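Local coordinates for sensor protein DivL (Caulobacter crescentus, PDB 4Q20), which is a membrane-bound member of the histidine kinase family required for cell division and growth, phosphorylating the cell-cycle regulator CtrA, at residues V96-Q101 and G153-Q158; Q101-E106 and F208-G213. All coordinates share one frame; numbering follows the deposited sequence.

Contact 1. Residues V96-Q101 and G153-Q158; sequences VLDMAQ and GKRLAQ
Gln158 NE2 donates a nearly straight hydrogen bond to Asp98 OD2, 2.6 Å long with an N-H...O angle of 176°. It joins the two domains of the histidine kinase core: helix 73-103 is the second of the two long helices of the HisKA dimerisation hairpin, and helix 153-170 belongs to the GHKL ATP-binding alpha/beta sandwich. The acceptor lies in the plane of the Gln158 amide, and the donor arrives almost in line with the C-O bond of the carboxylate, whose plane is turned 71° from that of the amide.

Arg155 adds the charge. Its NH1 stands 3.4 Å from Asp98 OD2, a long salt bridge made at the edge of the guanidinium, which is set almost perpendicular to the carboxylate. The same NH1 gives a hydrogen bond of 3.1 Å to Gln158 OE1, within the carbonyl plane and on a lone pair. Both bonds agree with this orientation of the amide, OE1 toward the arginine and NE2 toward the aspartate. Asp98 OD2, Arg155 NH1 and the Gln158 amide thus close a small polar triangle, in which the positive charge probably helps keep Asp98 ionised.

Gln158 crosses the gap as an extended chain, CG anti to its backbone N. Arg155 instead folds at chi2 (-47°), which brings its end closer to helix 73-103 than its first bond would suggest. Leu225 of helix 222-232 packs against both Asp98 and Gln158, while Met107 lies against Gln101 and Arg155. The axes of segments 96-101 and 153-158 come no closer than 13.9 Å, and the gap is spanned by the long side chains of Arg155 and Gln158 reaching to the short Asp98. At the margin, Gln101 OE1 comes no nearer than 4.1 Å to Arg155 NH2.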
loop_
_atom_site.group_PDB
_atom_site.type_symbol
_atom_site.label_atom_id
_atom_site.label_comp_id
_atom_site.label_asym_id
_atom_site.label_seq_id
_atom_site.Cartn_x
_atom_site.Cartn_y
_atom_site.Cartn_z
ATOM N N VAL A 96 0.419 6.049 7.937
ATOM C CA VAL A 96 -1.033 6.188 7.905
ATOM C C VAL A 96 -1.642 5.552 9.158
ATOM O O VAL A 96 -2.520 6.153 9.764
ATOM C CB VAL A 96 -1.759 5.720 6.609
ATOM C CG1 VAL A 96 -1.459 6.609 5.422
ATOM C CG2 VAL A 96 -1.544 4.258 6.269
ATOM N N LEU A 97 -1.147 4.380 9.558
ATOM C CA LEU A 97 -1.606 3.671 10.752
ATOM C C LEU A 97 -1.235 4.409 12.055
ATOM O O LEU A 97 -2.060 4.505 12.960
ATOM C CB LEU A 97 -1.027 2.245 10.815
ATOM C CG LEU A 97 -1.473 1.215 9.798
ATOM C CD1 LEU A 97 -0.705 -0.106 10.028
ATOM C CD2 LEU A 97 -2.971 0.981 9.892
ATOM N N ASP A 98 0.001 4.911 12.159
ATOM C CA ASP A 98 0.470 5.618 13.351
ATOM C C ASP A 98 -0.225 6.981 13.510
ATOM O O ASP A 98 -0.600 7.344 14.626
ATOM C CB ASP A 98 1.996 5.753 13.326
ATOM C CG ASP A 98 2.729 4.426 13.547
ATOM O OD1 ASP A 98 2.105 3.468 14.074
ATOM O OD2 ASP A 98 3.923 4.353 13.228
ATOM N N MET A 99 -0.451 7.697 12.401
ATOM C CA MET A 99 -1.173 8.958 12.393
ATOM C C MET A 99 -2.642 8.783 12.849
ATOM O O MET A 99 -3.141 9.631 13.596
ATOM C CB MET A 99 -1.126 9.597 11.001
ATOM C CG MET A 99 -1.138 11.113 11.039
ATOM S SD MET A 99 0.303 11.895 11.875
ATOM C CE MET A 99 -0.531 12.714 13.167
ATOM N N ALA A 100 -3.316 7.682 12.445
ATOM C CA ALA A 100 -4.708 7.388 12.835
ATOM C C ALA A 100 -4.789 7.093 14.343
ATOM O O ALA A 100 -5.702 7.582 15.015
ATOM C CB ALA A 100 -5.250 6.215 12.031
ATOM N N GLN A 101 -3.794 6.350 14.873
ATOM C CA GLN A 101 -3.634 6.000 16.290
ATOM C C GLN A 101 -3.465 7.281 17.156
ATOM O O GLN A 101 -4.092 7.404 18.215
ATOM C CB GLN A 101 -2.413 5.080 16.426
ATOM C CG GLN A 101 -2.471 4.061 17.559
ATOM C CD GLN A 101 -1.099 3.494 17.868
ATOM O OE1 GLN A 101 -0.362 3.064 16.974
ATOM N NE2 GLN A 101 -0.722 3.484 19.142
ATOM N N GLY A 153 11.880 5.007 23.014
ATOM C CA GLY A 153 12.925 4.588 22.085
ATOM C C GLY A 153 12.459 4.315 20.672
ATOM O O GLY A 153 13.088 4.766 19.705
ATOM N N LYS A 154 11.349 3.578 20.550
ATOM C CA LYS A 154 10.767 3.222 19.267
ATOM C C LYS A 154 10.324 4.464 18.525
ATOM O O LYS A 154 10.647 4.621 17.352
ATOM C CB LYS A 154 9.580 2.249 19.449
ATOM C CG LYS A 154 9.090 1.679 18.125
ATOM C CD LYS A 154 7.637 1.267 18.131
ATOM C CE LYS A 154 7.244 0.734 16.772
ATOM N NZ LYS A 154 5.847 0.233 16.746
ATOM N N ARG A 155 9.600 5.352 19.215
ATOM C CA ARG A 155 9.043 6.550 18.613
ATOM C C ARG A 155 10.116 7.555 18.259
ATOM O O ARG A 155 10.013 8.164 17.196
ATOM C CB ARG A 155 7.947 7.173 19.493
ATOM C CG ARG A 155 6.738 6.236 19.716
ATOM C CD ARG A 155 6.173 5.551 18.458
ATOM N NE ARG A 155 5.148 4.543 18.795
ATOM C CZ ARG A 155 4.424 3.893 17.896
ATOM N NH1 ARG A 155 4.595 4.126 16.603
ATOM N NH2 ARG A 155 3.499 3.029 18.284
ATOM N N LEU A 156 11.179 7.666 19.078
ATOM C CA LEU A 156 12.303 8.554 18.771
ATOM C C LEU A 156 13.155 7.989 17.603
ATOM O O LEU A 156 13.611 8.773 16.773
ATOM C CB LEU A 156 13.162 8.854 20.006
ATOM C CG LEU A 156 12.514 9.770 21.064
ATOM C CD1 LEU A 156 13.295 9.749 22.355
ATOM C CD2 LEU A 156 12.359 11.219 20.545
ATOM N N ALA A 157 13.272 6.651 17.483
ATOM C CA ALA A 157 13.983 5.989 16.371
ATOM C C ALA A 157 13.249 6.214 15.053
ATOM O O ALA A 157 13.863 6.486 14.018
ATOM C CB ALA A 157 14.123 4.497 16.638
ATOM N N GLN A 158 11.928 6.138 15.112
ATOM C CA GLN A 158 11.026 6.362 13.990
ATOM C C GLN A 158 11.093 7.849 13.557
ATOM O O GLN A 158 11.111 8.131 12.355
ATOM C CB GLN A 158 9.614 5.946 14.409
ATOM C CG GLN A 158 8.546 6.082 13.343
ATOM C CD GLN A 158 7.217 5.492 13.769
ATOM O OE1 GLN A 158 6.954 5.186 14.953
ATOM N NE2 GLN A 158 6.350 5.308 12.789
#

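Contact 2. Residues Q101-E106 and F208-G213; sequences QIDAGE and FDRFVG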
loop_
_atom_site.group_PDB
_atom_site.type_symbol
_atom_site.label_atom_id
_atom_site.label_comp_id
_atom_site.label_asym_id
_atom_site.label_seq_id
_atom_site.Cartn_x
_atom_site.Cartn_y
_atom_site.Cartn_z
ATOM N N GLN A 101 -3.794 6.350 14.873
ATOM C CA GLN A 101 -3.634 6.000 16.290
ATOM C C GLN A 101 -3.465 7.281 17.156
ATOM O O GLN A 101 -4.092 7.404 18.215
ATOM C CB GLN A 101 -2.413 5.080 16.426
ATOM C CG GLN A 101 -2.471 4.061 17.559
ATOM C CD GLN A 101 -1.099 3.494 17.868
ATOM O OE1 GLN A 101 -0.362 3.064 16.974
ATOM N NE2 GLN A 101 -0.722 3.484 19.142
ATOM N N ILE A 102 -2.645 8.238 16.673
ATOM C CA ILE A 102 -2.379 9.530 17.300
ATOM C C ILE A 102 -3.666 10.403 17.272
ATOM O O ILE A 102 -4.003 11.026 18.291
ATOM C CB ILE A 102 -1.154 10.226 16.611
ATOM C CG1 ILE A 102 0.181 9.658 17.148
ATOM C CG2 ILE A 102 -1.171 11.746 16.801
ATOM C CD1 ILE A 102 1.415 9.794 16.196
ATOM N N ASP A 103 -4.381 10.428 16.120
ATOM C CA ASP A 103 -5.619 11.201 15.921
ATOM C C ASP A 103 -6.767 10.696 16.834
ATOM O O ASP A 103 -7.576 11.495 17.313
ATOM C CB ASP A 103 -6.045 11.171 14.438
ATOM C CG ASP A 103 -5.179 11.997 13.481
ATOM O OD1 ASP A 103 -4.385 12.841 13.963
ATOM O OD2 ASP A 103 -5.298 11.802 12.254
ATOM N N ALA A 104 -6.801 9.380 17.099
ATOM C CA ALA A 104 -7.771 8.744 17.985
ATOM C C ALA A 104 -7.377 8.917 19.470
ATOM O O ALA A 104 -8.179 8.596 20.351
ATOM C CB ALA A 104 -7.881 7.270 17.646
ATOM N N GLY A 105 -6.159 9.419 19.725
ATOM C CA GLY A 105 -5.609 9.601 21.067
ATOM C C GLY A 105 -5.258 8.275 21.712
ATOM O O GLY A 105 -5.232 8.171 22.939
ATOM N N GLU A 106 -4.978 7.253 20.875
ATOM C CA GLU A 106 -4.657 5.880 21.270
ATOM C C GLU A 106 -3.140 5.607 21.318
ATOM O O GLU A 106 -2.738 4.467 21.548
ATOM C CB GLU A 106 -5.322 4.885 20.309
ATOM C CG GLU A 106 -6.839 4.809 20.402
ATOM C CD GLU A 106 -7.522 4.058 19.270
ATOM O OE1 GLU A 106 -6.842 3.689 18.281
ATOM O OE2 GLU A 106 -8.758 3.875 19.358
ATOM N N PHE A 208 5.413 20.794 8.004
ATOM C CA PHE A 208 4.932 19.749 8.912
ATOM C C PHE A 208 3.427 19.439 8.723
ATOM O O PHE A 208 2.832 18.748 9.556
ATOM C CB PHE A 208 5.242 20.122 10.375
ATOM C CG PHE A 208 6.722 20.306 10.647
ATOM C CD1 PHE A 208 7.590 19.211 10.658
ATOM C CD2 PHE A 208 7.253 21.575 10.876
ATOM C CE1 PHE A 208 8.963 19.388 10.886
ATOM C CE2 PHE A 208 8.614 21.742 11.147
ATOM C CZ PHE A 208 9.462 20.650 11.122
ATOM N N ASP A 209 2.833 19.902 7.611
ATOM C CA ASP A 209 1.442 19.621 7.249
ATOM C C ASP A 209 1.380 18.322 6.477
ATOM O O ASP A 209 2.305 17.997 5.733
ATOM C CB ASP A 209 0.832 20.754 6.398
ATOM C CG ASP A 209 0.793 22.156 7.006
ATOM O OD1 ASP A 209 1.274 22.334 8.166
ATOM O OD2 ASP A 209 0.281 23.075 6.332
ATOM N N ARG A 210 0.303 17.566 6.675
ATOM C CA ARG A 210 0.037 16.280 6.043
ATOM C C ARG A 210 -0.125 16.427 4.570
ATOM O O ARG A 210 -0.920 17.266 4.124
ATOM C CB ARG A 210 -1.255 15.673 6.604
ATOM C CG ARG A 210 -1.319 15.719 8.102
ATOM C CD ARG A 210 -2.577 15.079 8.571
ATOM N NE ARG A 210 -2.696 15.172 10.020
ATOM C CZ ARG A 210 -3.329 14.270 10.757
ATOM N NH1 ARG A 210 -3.899 13.214 10.184
ATOM N NH2 ARG A 210 -3.411 14.421 12.071
ATOM N N PHE A 211 0.590 15.582 3.808
ATOM C CA PHE A 211 0.515 15.528 2.345
ATOM C C PHE A 211 0.713 16.916 1.689
ATOM O O PHE A 211 -0.066 17.306 0.802
ATOM C CB PHE A 211 -0.822 14.910 1.894
ATOM C CG PHE A 211 -1.154 13.569 2.498
ATOM C CD1 PHE A 211 -0.394 12.440 2.193
ATOM C CD2 PHE A 211 -2.280 13.411 3.307
ATOM C CE1 PHE A 211 -0.736 11.187 2.711
ATOM C CE2 PHE A 211 -2.628 12.156 3.803
ATOM C CZ PHE A 211 -1.847 11.058 3.513
ATOM N N VAL A 212 1.767 17.647 2.138
ATOM C CA VAL A 212 2.145 18.961 1.612
ATOM C C VAL A 212 2.901 18.748 0.270
ATOM O O VAL A 212 3.784 17.879 0.170
ATOM C CB VAL A 212 2.922 19.822 2.647
ATOM C CG1 VAL A 212 4.328 19.288 2.927
ATOM C CG2 VAL A 212 2.966 21.282 2.227
ATOM N N GLY A 213 2.489 19.511 -0.745
ATOM C CA GLY A 213 3.032 19.454 -2.100
ATOM C C GLY A 213 4.463 19.943 -2.235
ATOM O O GLY A 213 4.710 21.157 -2.235
#
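The guanidinium of Arg210 meets the carboxylate of Asp103 edge to edge: the two planes are only 14° apart, and Asp103 CG sits in the guanidinium plane. Arg210 approaches end-on with both terminal nitrogens, one for each oxygen. NH2 donates to OD1 of Asp103 at 2.7 Å with an N-H...O angle of 160°, and NH1 donates to Asp103 OD2 at 2.9 Å. Both oxygens use their syn lone pairs, the side of the other oxygen, each toward its own nitrogen. Two bonds in one plane also hold the carboxylate and guanidinium against rotation relative to each other, although both residues are exposed.

Arg210 is extended from CG to NE, coming head-on toward the aspartate and spanning a CA-CA separation of 12.5 Å between Asp103 and Arg210. The bridge ties the C-terminal end of helix 73-103, in the HisKA hairpin, to the loop that precedes helix 222-232 in the ATP-binding domain, which in this family probably corresponds to the F box at the start of the ATP-lid region. Leu221 and Ala224 touch the arginine from that side, and the neighbouring Phe211 reaches across to Asn46, Val47 and Glu50 of helix 26-66.

A Schellman motif closes the last turn, with Gly105 at positive phi. Glu106 N bonds back to Gln101 O at 2.8 Å, and Gly105 N to Ile102 O at 3.0 Å. Gln101 adds a longer side-chain bond across this turn: its NE2 reaches Glu106 O at 3.3 Å, from above the carbonyl plane.

From the N terminus, helix 26-66 leads to helix 73-103, which carries 96-101 and the start of 101-106. Gln101 belongs to both segments, though it touches only the partner segment of contact 1. The chain enters the ATP-binding domain, and contact 1 closes a loop when helix 153-170 returns to residues 96-101. The chain runs on through strands 176-183 and 187-194 and helix 201-204 before 208-213 comes back to 101-106, where contact 2 closes a longer loop. The segments alternate along the chain, so the loops cross. Together they fasten the end of the hairpin helix to two parts of the ATP-binding domain. With centres 10 Å apart, they touch where Met99 CE packs 3.5 Å from Arg210 NH2.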